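Long-range contacts in lipoteichoic acid primase (Listeria monocytogenes, PDB 4UOP), which belongs to the sulfatase-like family of alpha/beta enzymes and holds a magnesium ion in its extracellular catalytic domain: residues E66-N74 with D313-L321; V75-L86 with F251-G262. All blocks are in the same frame, centred on the assembly; numbering follows the deposited sequence.

Contact 1. Residues E66-N74 with D313-L321; sequences ESFQRNLTN and DDYRIPFFL. With MG (magnesium ion), chain J.
With CG between its backbone N and carbonyl carbon (chi1 65°), Asn71 turns its amide onto the two aspartates of 313-321, while Arg70 CG, anti to N (chi1 -169°), lies over one face of the Arg316 guanidinium. Within its amide plane, Asn71 ND2 donates to Asp314 OD1 (2.9 Å), which receives it through its anti lone pair, and to Asp313 OD2 (3.0 Å), which is met from above its carboxylate plane. Asparagine suits a place needing donor and acceptor together: Gln69 NE2 donates to Asn71 OD1 at 2.9 Å, and Gln69 OE1 accepts from Ile287 N. Asp313 OD1 holds Arg316 NH1 in a salt bridge, and Thr290 OG1 is hydrogen-bonded to Asp314 OD1. The loop runs on from strand 59-65 in the alpha/beta sulfatase fold, where Glu66 grips the magnesium ion through both carboxylate oxygens, beside Thr108, Asp284 and His285. Arg70 N donates to Arg316 O (2.9 Å, 165° at the hydrogen); a water accepts Asn71 N and also lies within bonding range of Arg316 O. The rigid ring of Pro318 offers CG to Phe68 CB at 3.8 Å. Arg70 NH1, at the Phe320 ring edge, hydrogen-bonds Thr73 OG1; Arg70 NH2 hydrogen-bonds Asn97 OD1.

Contact 2. Residues V75-L86 with F251-G262; sequences VKINGQSITPTL and FEAVHYADKQLG
Ile82 and Phe251 form the apolar centre, the isoleucine lying across the phenylalanine at about a right angle. Its CG2 sits 4.0 Å from Phe251 CD1 and also meets Val254 CG1, while Ile82 CD1 reaches Phe251 CB. Ile77 CD1 approaches the far part of the same ring, 3.9 Å from Phe251 CE2, and Val75 adds a looser touch; the large ring thus reaches residues on both arms of the hairpin, Val75 and Ile77 on one and Ile82 just past the other. The methyl of Thr83 packs on Val254 CG1 at 3.6 Å, leaving OG1 to bond Asn74 N. Further along, Leu86 CD2 meets Leu261 CD2.

Toward the polar edge, His255 ND1 donates to Ile82 O (3.1 Å, 147° at the hydrogen), from above the carbonyl plane. Asp258 extends from the helix with CG anti to its backbone N (chi1 174°), which carries the carboxylate to the first N-H groups of helix 84-89. There OD1 accepts Thr85 N at 2.9 Å and OD2 accepts Leu86 N at 3.1 Å, each through a syn lone pair. Thr85 OG1 lies within bonding range of both Asp258 O and OD1, and Gly262, without a side chain, lets that hydroxyl come close.

A beta hairpin with a type I' turn, Asn78 and Gly79 at its centre, leads into a helix whose first-turn N-H groups are hydrogen-bonded by an aspartate of another helix, a charge probably favoured by the helix dipole.

In the fold
From the N terminus, strand 59-65 of the central mixed sheet delivers the chain to the magnesium site and then into 66-74, the first half of contact 1; 75-86, opening contact 2, follows without a break. Contact 2 closes when helix 246-271 arrives, and contact 1 only later, when the chain reaches 313-321 and enters strand 319-322 of the same sheet. Contact 2 is therefore nested within the loop of contact 1. Their centres lie 13 Å apart and they touch directly: Phe68 reaches Val254 and Ala257, and Phe320 packs on Leu86. Together they tie the hairpin and helix 84-89 between helix 246-271 and the metal-binding end of the central sheet.

Contact 1. Residues E66-N74 with D313-L321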
loop_
_atom_site.group_PDB
_atom_site.type_symbol
_atom_site.label_atom_id
_atom_site.label_comp_id
_atom_site.label_asym_id
_atom_site.label_seq_id
_atom_site.Cartn_x
_atom_site.Cartn_y
_atom_site.Cartn_z
ATOM N N GLU B 66 15.267 0.146 14.610
ATOM C CA GLU B 66 15.047 0.028 13.181
ATOM C C GLU B 66 15.492 -1.326 12.607
ATOM O O GLU B 66 16.665 -1.717 12.740
ATOM C CB GLU B 66 15.793 1.163 12.461
ATOM C CG GLU B 66 15.681 1.090 10.946
ATOM C CD GLU B 66 14.242 1.138 10.469
ATOM O OE1 GLU B 66 13.576 2.171 10.689
ATOM O OE2 GLU B 66 13.777 0.158 9.852
ATOM N N SER B 67 14.553 -2.036 11.980
ATOM C CA SER B 67 14.839 -3.247 11.195
ATOM C C SER B 67 15.421 -4.442 11.976
ATOM O O SER B 67 15.923 -5.385 11.360
ATOM C CB SER B 67 15.747 -2.899 9.992
ATOM O OG SER B 67 15.034 -2.107 9.049
ATOM N N PHE B 68 15.295 -4.435 13.308
ATOM C CA PHE B 68 15.619 -5.606 14.132
ATOM C C PHE B 68 14.510 -6.674 13.982
ATOM O O PHE B 68 13.323 -6.353 14.115
ATOM C CB PHE B 68 15.736 -5.232 15.612
ATOM C CG PHE B 68 17.075 -4.660 16.034
ATOM C CD1 PHE B 68 17.622 -3.562 15.393
ATOM C CD2 PHE B 68 17.752 -5.184 17.133
ATOM C CE1 PHE B 68 18.834 -3.023 15.813
ATOM C CE2 PHE B 68 18.962 -4.648 17.561
ATOM C CZ PHE B 68 19.489 -3.549 16.911
ATOM N N GLN B 69 14.895 -7.925 13.727
ATOM C CA GLN B 69 13.943 -9.042 13.671
ATOM C C GLN B 69 14.457 -10.182 14.529
ATOM O O GLN B 69 15.660 -10.451 14.583
ATOM C CB GLN B 69 13.679 -9.506 12.236
ATOM C CG GLN B 69 14.908 -9.968 11.466
ATOM C CD GLN B 69 14.633 -10.033 9.980
ATOM O OE1 GLN B 69 14.596 -9.004 9.314
ATOM N NE2 GLN B 69 14.420 -11.247 9.453
ATOM N N ARG B 70 13.536 -10.866 15.190
ATOM C CA ARG B 70 13.901 -11.845 16.203
ATOM C C ARG B 70 14.780 -12.975 15.684
ATOM O O ARG B 70 15.672 -13.423 16.408
ATOM C CB ARG B 70 12.660 -12.418 16.894
ATOM C CG ARG B 70 12.966 -13.240 18.137
ATOM C CD ARG B 70 13.865 -12.491 19.098
ATOM N NE ARG B 70 13.967 -13.101 20.423
ATOM C CZ ARG B 70 14.962 -12.879 21.289
ATOM N NH1 ARG B 70 16.003 -12.103 20.961
ATOM N NH2 ARG B 70 14.930 -13.452 22.491
ATOM N N ASN B 71 14.546 -13.440 14.457
ATOM C CA ASN B 71 15.348 -14.553 13.914
ATOM C C ASN B 71 16.753 -14.140 13.457
ATOM O O ASN B 71 17.557 -14.986 13.030
ATOM C CB ASN B 71 14.593 -15.340 12.838
ATOM C CG ASN B 71 14.293 -14.547 11.584
ATOM O OD1 ASN B 71 14.848 -13.482 11.328
ATOM N ND2 ASN B 71 13.412 -15.094 10.766
ATOM N N LEU B 72 17.063 -12.854 13.564
ATOM C CA LEU B 72 18.447 -12.385 13.392
ATOM C C LEU B 72 18.944 -11.625 14.621
ATOM O O LEU B 72 19.660 -10.642 14.508
ATOM C CB LEU B 72 18.553 -11.534 12.125
ATOM C CG LEU B 72 18.218 -12.270 10.821
ATOM C CD1 LEU B 72 18.155 -11.293 9.662
ATOM C CD2 LEU B 72 19.235 -13.367 10.521
ATOM N N THR B 73 18.517 -12.058 15.795
ATOM C CA THR B 73 19.072 -11.599 17.047
ATOM C C THR B 73 19.552 -12.821 17.800
ATOM O O THR B 73 19.192 -13.948 17.458
ATOM C CB THR B 73 18.055 -10.836 17.910
ATOM O OG1 THR B 73 17.002 -11.723 18.298
ATOM C CG2 THR B 73 17.489 -9.638 17.160
ATOM N N ASN B 74 20.383 -12.605 18.818
ATOM C CA ASN B 74 20.993 -13.708 19.565
ATOM C C ASN B 74 21.706 -14.689 18.633
ATOM O O ASN B 74 21.585 -15.913 18.758
ATOM C CB ASN B 74 19.950 -14.410 20.454
ATOM C CG ASN B 74 20.543 -14.894 21.773
ATOM O OD1 ASN B 74 21.717 -15.255 21.840
ATOM N ND2 ASN B 74 19.737 -14.881 22.835
ATOM N N ASP B 313 7.584 -16.435 10.682
ATOM C CA ASP B 313 8.897 -16.442 11.309
ATOM C C ASP B 313 9.588 -15.089 11.188
ATOM O O ASP B 313 10.114 -14.605 12.172
ATOM C CB ASP B 313 9.831 -17.504 10.759
ATOM C CG ASP B 313 11.007 -17.753 11.687
ATOM O OD1 ASP B 313 10.791 -17.915 12.915
ATOM O OD2 ASP B 313 12.161 -17.763 11.206
ATOM N N ASP B 314 9.588 -14.503 9.987
ATOM C CA ASP B 314 10.234 -13.203 9.752
ATOM C C ASP B 314 9.527 -12.039 10.409
ATOM O O ASP B 314 10.159 -11.065 10.788
ATOM C CB ASP B 314 10.332 -12.900 8.249
ATOM C CG ASP B 314 11.426 -13.702 7.551
ATOM O OD1 ASP B 314 12.338 -14.232 8.212
ATOM O OD2 ASP B 314 11.382 -13.754 6.318
ATOM N N TYR B 315 8.216 -12.150 10.595
ATOM C CA TYR B 315 7.466 -11.054 11.184
ATOM C C TYR B 315 7.695 -10.907 12.689
ATOM O O TYR B 315 7.233 -9.954 13.294
ATOM C CB TYR B 315 5.975 -11.213 10.874
ATOM C CG TYR B 315 5.568 -10.730 9.499
ATOM C CD1 TYR B 315 6.443 -10.788 8.426
ATOM C CD2 TYR B 315 4.290 -10.255 9.262
ATOM C CE1 TYR B 315 6.067 -10.370 7.158
ATOM C CE2 TYR B 315 3.897 -9.846 7.996
ATOM C CZ TYR B 315 4.793 -9.911 6.947
ATOM O OH TYR B 315 4.439 -9.521 5.675
ATOM N N ARG B 316 8.414 -11.847 13.300
ATOM C CA ARG B 316 8.770 -11.695 14.690
ATOM C C ARG B 316 9.812 -10.596 14.864
ATOM O O ARG B 316 10.842 -10.581 14.166
ATOM C CB ARG B 316 9.296 -13.006 15.286
ATOM C CG ARG B 316 8.399 -14.233 15.096
ATOM C CD ARG B 316 9.213 -15.522 14.974
ATOM N NE ARG B 316 9.930 -15.739 16.162
ATOM C CZ ARG B 316 11.121 -16.313 16.284
ATOM N NH1 ARG B 316 11.824 -16.815 15.270
ATOM N NH2 ARG B 316 11.583 -16.402 17.493
ATOM N N ILE B 317 9.561 -9.727 15.828
ATOM C CA ILE B 317 10.437 -8.622 16.174
ATOM C C ILE B 317 10.831 -8.808 17.628
ATOM O O ILE B 317 10.034 -9.326 18.430
ATOM C CB ILE B 317 9.769 -7.235 15.963
ATOM C CG1 ILE B 317 8.336 -7.236 16.510
ATOM C CG2 ILE B 317 9.741 -6.906 14.483
ATOM C CD1 ILE B 317 7.662 -5.885 16.611
ATOM N N PRO B 318 12.044 -8.382 18.003
ATOM C CA PRO B 318 12.349 -8.502 19.426
ATOM C C PRO B 318 11.462 -7.594 20.283
ATOM O O PRO B 318 11.007 -6.542 19.813
ATOM C CB PRO B 318 13.813 -8.089 19.511
ATOM C CG PRO B 318 14.016 -7.192 18.317
ATOM C CD PRO B 318 13.148 -7.760 17.247
ATOM N N PHE B 319 11.227 -8.027 21.515
ATOM C CA PHE B 319 10.430 -7.300 22.489
ATOM C C PHE B 319 10.966 -7.579 23.881
ATOM O O PHE B 319 11.047 -8.740 24.295
ATOM C CB PHE B 319 8.962 -7.704 22.410
ATOM C CG PHE B 319 8.089 -7.011 23.418
ATOM C CD1 PHE B 319 7.627 -5.729 23.192
ATOM C CD2 PHE B 319 7.773 -7.627 24.620
ATOM C CE1 PHE B 319 6.837 -5.082 24.131
ATOM C CE2 PHE B 319 6.997 -6.983 25.562
ATOM C CZ PHE B 319 6.530 -5.709 25.325
ATOM N N PHE B 320 11.350 -6.522 24.580
ATOM C CA PHE B 320 11.915 -6.613 25.923
ATOM C C PHE B 320 11.256 -5.571 26.795
ATOM O O PHE B 320 11.080 -4.415 26.383
ATOM C CB PHE B 320 13.435 -6.373 25.900
ATOM C CG PHE B 320 14.206 -7.434 25.181
ATOM C CD1 PHE B 320 14.287 -7.434 23.801
ATOM C CD2 PHE B 320 14.850 -8.448 25.882
ATOM C CE1 PHE B 320 14.983 -8.433 23.133
ATOM C CE2 PHE B 320 15.562 -9.432 25.224
ATOM C CZ PHE B 320 15.608 -9.440 23.845
ATOM N N LEU B 321 10.899 -5.968 28.011
ATOM C CA LEU B 321 10.278 -5.075 28.952
ATOM C C LEU B 321 10.954 -5.170 30.305
ATOM O O LEU B 321 11.128 -6.264 30.857
ATOM C CB LEU B 321 8.786 -5.384 29.084
ATOM C CG LEU B 321 8.090 -4.388 30.033
ATOM C CD1 LEU B 321 6.884 -3.710 29.395
ATOM C CD2 LEU B 321 7.704 -5.106 31.308
HETATM MG MG MG J . 11.767 0.934 9.810
HETATM O O HOH W 1 12.204 -12.819 12.973
HETATM O O HOH W 2 12.057 1.318 7.647
#

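Contact 2. Residues V75-L86 with F251-G262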
loop_
_atom_site.group_PDB
_atom_site.type_symbol
_atom_site.label_atom_id
_atom_site.label_comp_id
_atom_site.label_asym_id
_atom_site.label_seq_id
_atom_site.Cartn_x
_atom_site.Cartn_y
_atom_site.Cartn_z
ATOM N N VAL B 75 22.440 -14.119 17.688
ATOM C CA VAL B 75 23.210 -14.847 16.690
ATOM C C VAL B 75 24.684 -14.614 16.989
ATOM O O VAL B 75 25.058 -13.540 17.446
ATOM C CB VAL B 75 22.846 -14.336 15.268
ATOM C CG1 VAL B 75 23.961 -14.586 14.263
ATOM C CG2 VAL B 75 21.543 -14.980 14.796
ATOM N N LYS B 76 25.507 -15.633 16.750
ATOM C CA LYS B 76 26.962 -15.502 16.849
ATOM C C LYS B 76 27.582 -15.798 15.491
ATOM O O LYS B 76 27.225 -16.787 14.853
ATOM C CB LYS B 76 27.526 -16.483 17.872
ATOM C CG LYS B 76 27.346 -16.060 19.310
ATOM C CD LYS B 76 27.940 -17.098 20.246
ATOM C CE LYS B 76 27.801 -16.678 21.697
ATOM N NZ LYS B 76 28.568 -15.440 22.007
ATOM N N ILE B 77 28.490 -14.929 15.047
ATOM C CA ILE B 77 29.240 -15.129 13.811
ATOM C C ILE B 77 30.683 -15.424 14.213
ATOM O O ILE B 77 31.390 -14.530 14.669
ATOM C CB ILE B 77 29.215 -13.872 12.908
ATOM C CG1 ILE B 77 27.781 -13.437 12.582
ATOM C CG2 ILE B 77 29.998 -14.112 11.625
ATOM C CD1 ILE B 77 26.965 -14.440 11.799
ATOM N N ASN B 78 31.099 -16.684 14.079
ATOM C CA ASN B 78 32.434 -17.128 14.502
ATOM C C ASN B 78 32.753 -16.689 15.927
ATOM O O ASN B 78 33.775 -16.058 16.181
ATOM C CB ASN B 78 33.520 -16.612 13.536
ATOM C CG ASN B 78 33.407 -17.203 12.141
ATOM O OD1 ASN B 78 32.753 -18.223 11.931
ATOM N ND2 ASN B 78 34.060 -16.562 11.174
ATOM N N GLY B 79 31.846 -16.991 16.848
ATOM C CA GLY B 79 32.003 -16.605 18.248
ATOM C C GLY B 79 31.673 -15.158 18.596
ATOM O O GLY B 79 31.651 -14.812 19.772
ATOM N N GLN B 80 31.417 -14.309 17.599
ATOM C CA GLN B 80 31.118 -12.888 17.843
ATOM C C GLN B 80 29.598 -12.661 17.944
ATOM O O GLN B 80 28.873 -12.881 16.969
ATOM C CB GLN B 80 31.677 -12.024 16.713
ATOM C CG GLN B 80 33.168 -12.194 16.413
ATOM C CD GLN B 80 33.532 -11.741 15.010
ATOM O OE1 GLN B 80 33.936 -10.601 14.802
ATOM N NE2 GLN B 80 33.351 -12.625 14.029
ATOM N N SER B 81 29.124 -12.214 19.109
ATOM C CA SER B 81 27.696 -11.960 19.316
ATOM C C SER B 81 27.261 -10.739 18.533
ATOM O O SER B 81 27.902 -9.691 18.602
ATOM C CB SER B 81 27.390 -11.734 20.794
ATOM O OG SER B 81 27.506 -12.943 21.508
ATOM N N ILE B 82 26.153 -10.857 17.819
ATOM C CA ILE B 82 25.636 -9.736 17.045
ATOM C C ILE B 82 24.863 -8.772 17.942
ATOM O O ILE B 82 25.010 -7.559 17.805
ATOM C CB ILE B 82 24.747 -10.224 15.882
ATOM C CG1 ILE B 82 25.568 -11.098 14.921
ATOM C CG2 ILE B 82 24.117 -9.055 15.127
ATOM C CD1 ILE B 82 26.758 -10.403 14.289
ATOM N N THR B 83 24.034 -9.304 18.846
ATOM C CA THR B 83 23.245 -8.470 19.744
ATOM C C THR B 83 23.488 -8.821 21.210
ATOM O O THR B 83 22.556 -9.216 21.906
ATOM C CB THR B 83 21.720 -8.595 19.456
ATOM O OG1 THR B 83 21.305 -9.947 19.633
ATOM C CG2 THR B 83 21.376 -8.147 18.045
ATOM N N PRO B 84 24.724 -8.646 21.699
ATOM C CA PRO B 84 24.996 -8.952 23.105
ATOM C C PRO B 84 24.174 -8.130 24.119
ATOM O O PRO B 84 23.851 -8.654 25.169
ATOM C CB PRO B 84 26.500 -8.679 23.260
ATOM C CG PRO B 84 26.825 -7.734 22.153
ATOM C CD PRO B 84 25.901 -8.074 21.022
ATOM N N THR B 85 23.830 -6.879 23.813
ATOM C CA THR B 85 22.969 -6.084 24.722
ATOM C C THR B 85 21.624 -6.772 24.894
ATOM O O THR B 85 21.176 -6.971 26.024
ATOM C CB THR B 85 22.764 -4.632 24.226
ATOM O OG1 THR B 85 24.021 -3.967 24.173
ATOM C CG2 THR B 85 21.838 -3.829 25.153
ATOM N N LEU B 86 20.976 -7.142 23.798
ATOM C CA LEU B 86 19.653 -7.787 23.879
ATOM C C LEU B 86 19.769 -9.153 24.533
ATOM O O LEU B 86 18.930 -9.531 25.323
ATOM C CB LEU B 86 18.999 -7.918 22.500
ATOM C CG LEU B 86 18.646 -6.624 21.758
ATOM C CD1 LEU B 86 17.828 -6.939 20.498
ATOM C CD2 LEU B 86 17.917 -5.640 22.648
ATOM N N PHE B 251 24.246 -7.254 9.576
ATOM C CA PHE B 251 24.836 -7.668 10.849
ATOM C C PHE B 251 25.766 -6.616 11.477
ATOM O O PHE B 251 25.756 -6.433 12.697
ATOM C CB PHE B 251 25.591 -8.993 10.708
ATOM C CG PHE B 251 24.717 -10.222 10.647
ATOM C CD1 PHE B 251 23.562 -10.355 11.415
ATOM C CD2 PHE B 251 25.087 -11.283 9.833
ATOM C CE1 PHE B 251 22.803 -11.504 11.351
ATOM C CE2 PHE B 251 24.320 -12.428 9.757
ATOM C CZ PHE B 251 23.173 -12.541 10.513
ATOM N N GLU B 252 26.578 -5.925 10.673
ATOM C CA GLU B 252 27.414 -4.839 11.202
ATOM C C GLU B 252 26.542 -3.710 11.775
ATOM O O GLU B 252 26.852 -3.142 12.818
ATOM C CB GLU B 252 28.309 -4.220 10.131
ATOM C CG GLU B 252 29.269 -5.182 9.466
ATOM C CD GLU B 252 30.479 -5.545 10.313
ATOM O OE1 GLU B 252 30.626 -5.076 11.473
ATOM O OE2 GLU B 252 31.309 -6.311 9.774
ATOM N N ALA B 253 25.466 -3.386 11.074
ATOM C CA ALA B 253 24.603 -2.266 11.468
ATOM C C ALA B 253 23.805 -2.597 12.715
ATOM O O ALA B 253 23.693 -1.761 13.617
ATOM C CB ALA B 253 23.667 -1.883 10.346
ATOM N N VAL B 254 23.264 -3.802 12.772
ATOM C CA VAL B 254 22.526 -4.245 13.961
ATOM C C VAL B 254 23.466 -4.310 15.172
ATOM O O VAL B 254 23.097 -3.909 16.268
ATOM C CB VAL B 254 21.837 -5.592 13.703
ATOM C CG1 VAL B 254 21.391 -6.242 15.000
ATOM C CG2 VAL B 254 20.661 -5.384 12.752
ATOM N N HIS B 255 24.702 -4.775 14.959
ATOM C CA HIS B 255 25.669 -4.843 16.027
ATOM C C HIS B 255 26.007 -3.448 16.539
ATOM O O HIS B 255 26.108 -3.241 17.733
ATOM C CB HIS B 255 26.942 -5.564 15.573
ATOM C CG HIS B 255 27.984 -5.653 16.638
ATOM N ND1 HIS B 255 27.897 -6.541 17.686
ATOM C CD2 HIS B 255 29.117 -4.943 16.837
ATOM C CE1 HIS B 255 28.955 -6.394 18.467
ATOM N NE2 HIS B 255 29.705 -5.427 17.976
ATOM N N TYR B 256 26.200 -2.498 15.627
ATOM C CA TYR B 256 26.439 -1.120 16.008
ATOM C C TYR B 256 25.249 -0.570 16.821
ATOM O O TYR B 256 25.424 0.021 17.889
ATOM C CB TYR B 256 26.692 -0.251 14.779
ATOM C CG TYR B 256 26.703 1.207 15.117
ATOM C CD1 TYR B 256 27.843 1.810 15.662
ATOM C CD2 TYR B 256 25.546 1.993 14.965
ATOM C CE1 TYR B 256 27.831 3.149 16.011
ATOM C CE2 TYR B 256 25.536 3.325 15.308
ATOM C CZ TYR B 256 26.680 3.901 15.829
ATOM O OH TYR B 256 26.645 5.231 16.190
ATOM N N ALA B 257 24.051 -0.764 16.300
ATOM C CA ALA B 257 22.850 -0.258 16.959
ATOM C C ALA B 257 22.686 -0.872 18.361
ATOM O O ALA B 257 22.365 -0.166 19.317
ATOM C CB ALA B 257 21.632 -0.525 16.094
ATOM N N ASP B 258 22.918 -2.170 18.477
ATOM C CA ASP B 258 22.857 -2.874 19.758
ATOM C C ASP B 258 23.940 -2.372 20.731
ATOM O O ASP B 258 23.687 -2.189 21.929
ATOM C CB ASP B 258 22.951 -4.378 19.532
ATOM C CG ASP B 258 23.049 -5.174 20.817
ATOM O OD1 ASP B 258 24.165 -5.285 21.403
ATOM O OD2 ASP B 258 21.999 -5.733 21.238
ATOM N N LYS B 259 25.145 -2.124 20.217
ATOM C CA LYS B 259 26.204 -1.545 21.050
ATOM C C LYS B 259 25.801 -0.189 21.641
ATOM O O LYS B 259 25.989 0.057 22.833
ATOM C CB LYS B 259 27.481 -1.380 20.237
ATOM C CG LYS B 259 28.649 -0.809 21.022
ATOM C CD LYS B 259 29.913 -0.947 20.193
ATOM C CE LYS B 259 31.135 -0.367 20.883
ATOM N NZ LYS B 259 31.410 0.989 20.350
ATOM N N GLN B 260 25.271 0.695 20.805
ATOM C CA GLN B 260 24.910 2.038 21.236
ATOM C C GLN B 260 23.735 1.982 22.199
ATOM O O GLN B 260 23.698 2.736 23.164
ATOM C CB GLN B 260 24.609 2.952 20.044
ATOM C CG GLN B 260 25.839 3.228 19.165
ATOM C CD GLN B 260 27.038 3.730 19.956
ATOM O OE1 GLN B 260 26.895 4.501 20.907
ATOM N NE2 GLN B 260 28.232 3.314 19.547
ATOM N N LEU B 261 22.817 1.058 21.966
ATOM C CA LEU B 261 21.724 0.820 22.927
ATOM C C LEU B 261 22.261 0.415 24.300
ATOM O O LEU B 261 21.823 0.934 25.326
ATOM C CB LEU B 261 20.773 -0.243 22.404
ATOM C CG LEU B 261 19.561 -0.527 23.303
ATOM C CD1 LEU B 261 18.644 0.689 23.385
ATOM C CD2 LEU B 261 18.812 -1.747 22.794
ATOM N N GLY B 262 23.259 -0.462 24.318
ATOM C CA GLY B 262 23.900 -0.878 25.563
ATOM C C GLY B 262 24.543 0.269 26.335
ATOM O O GLY B 262 24.477 0.331 27.561
#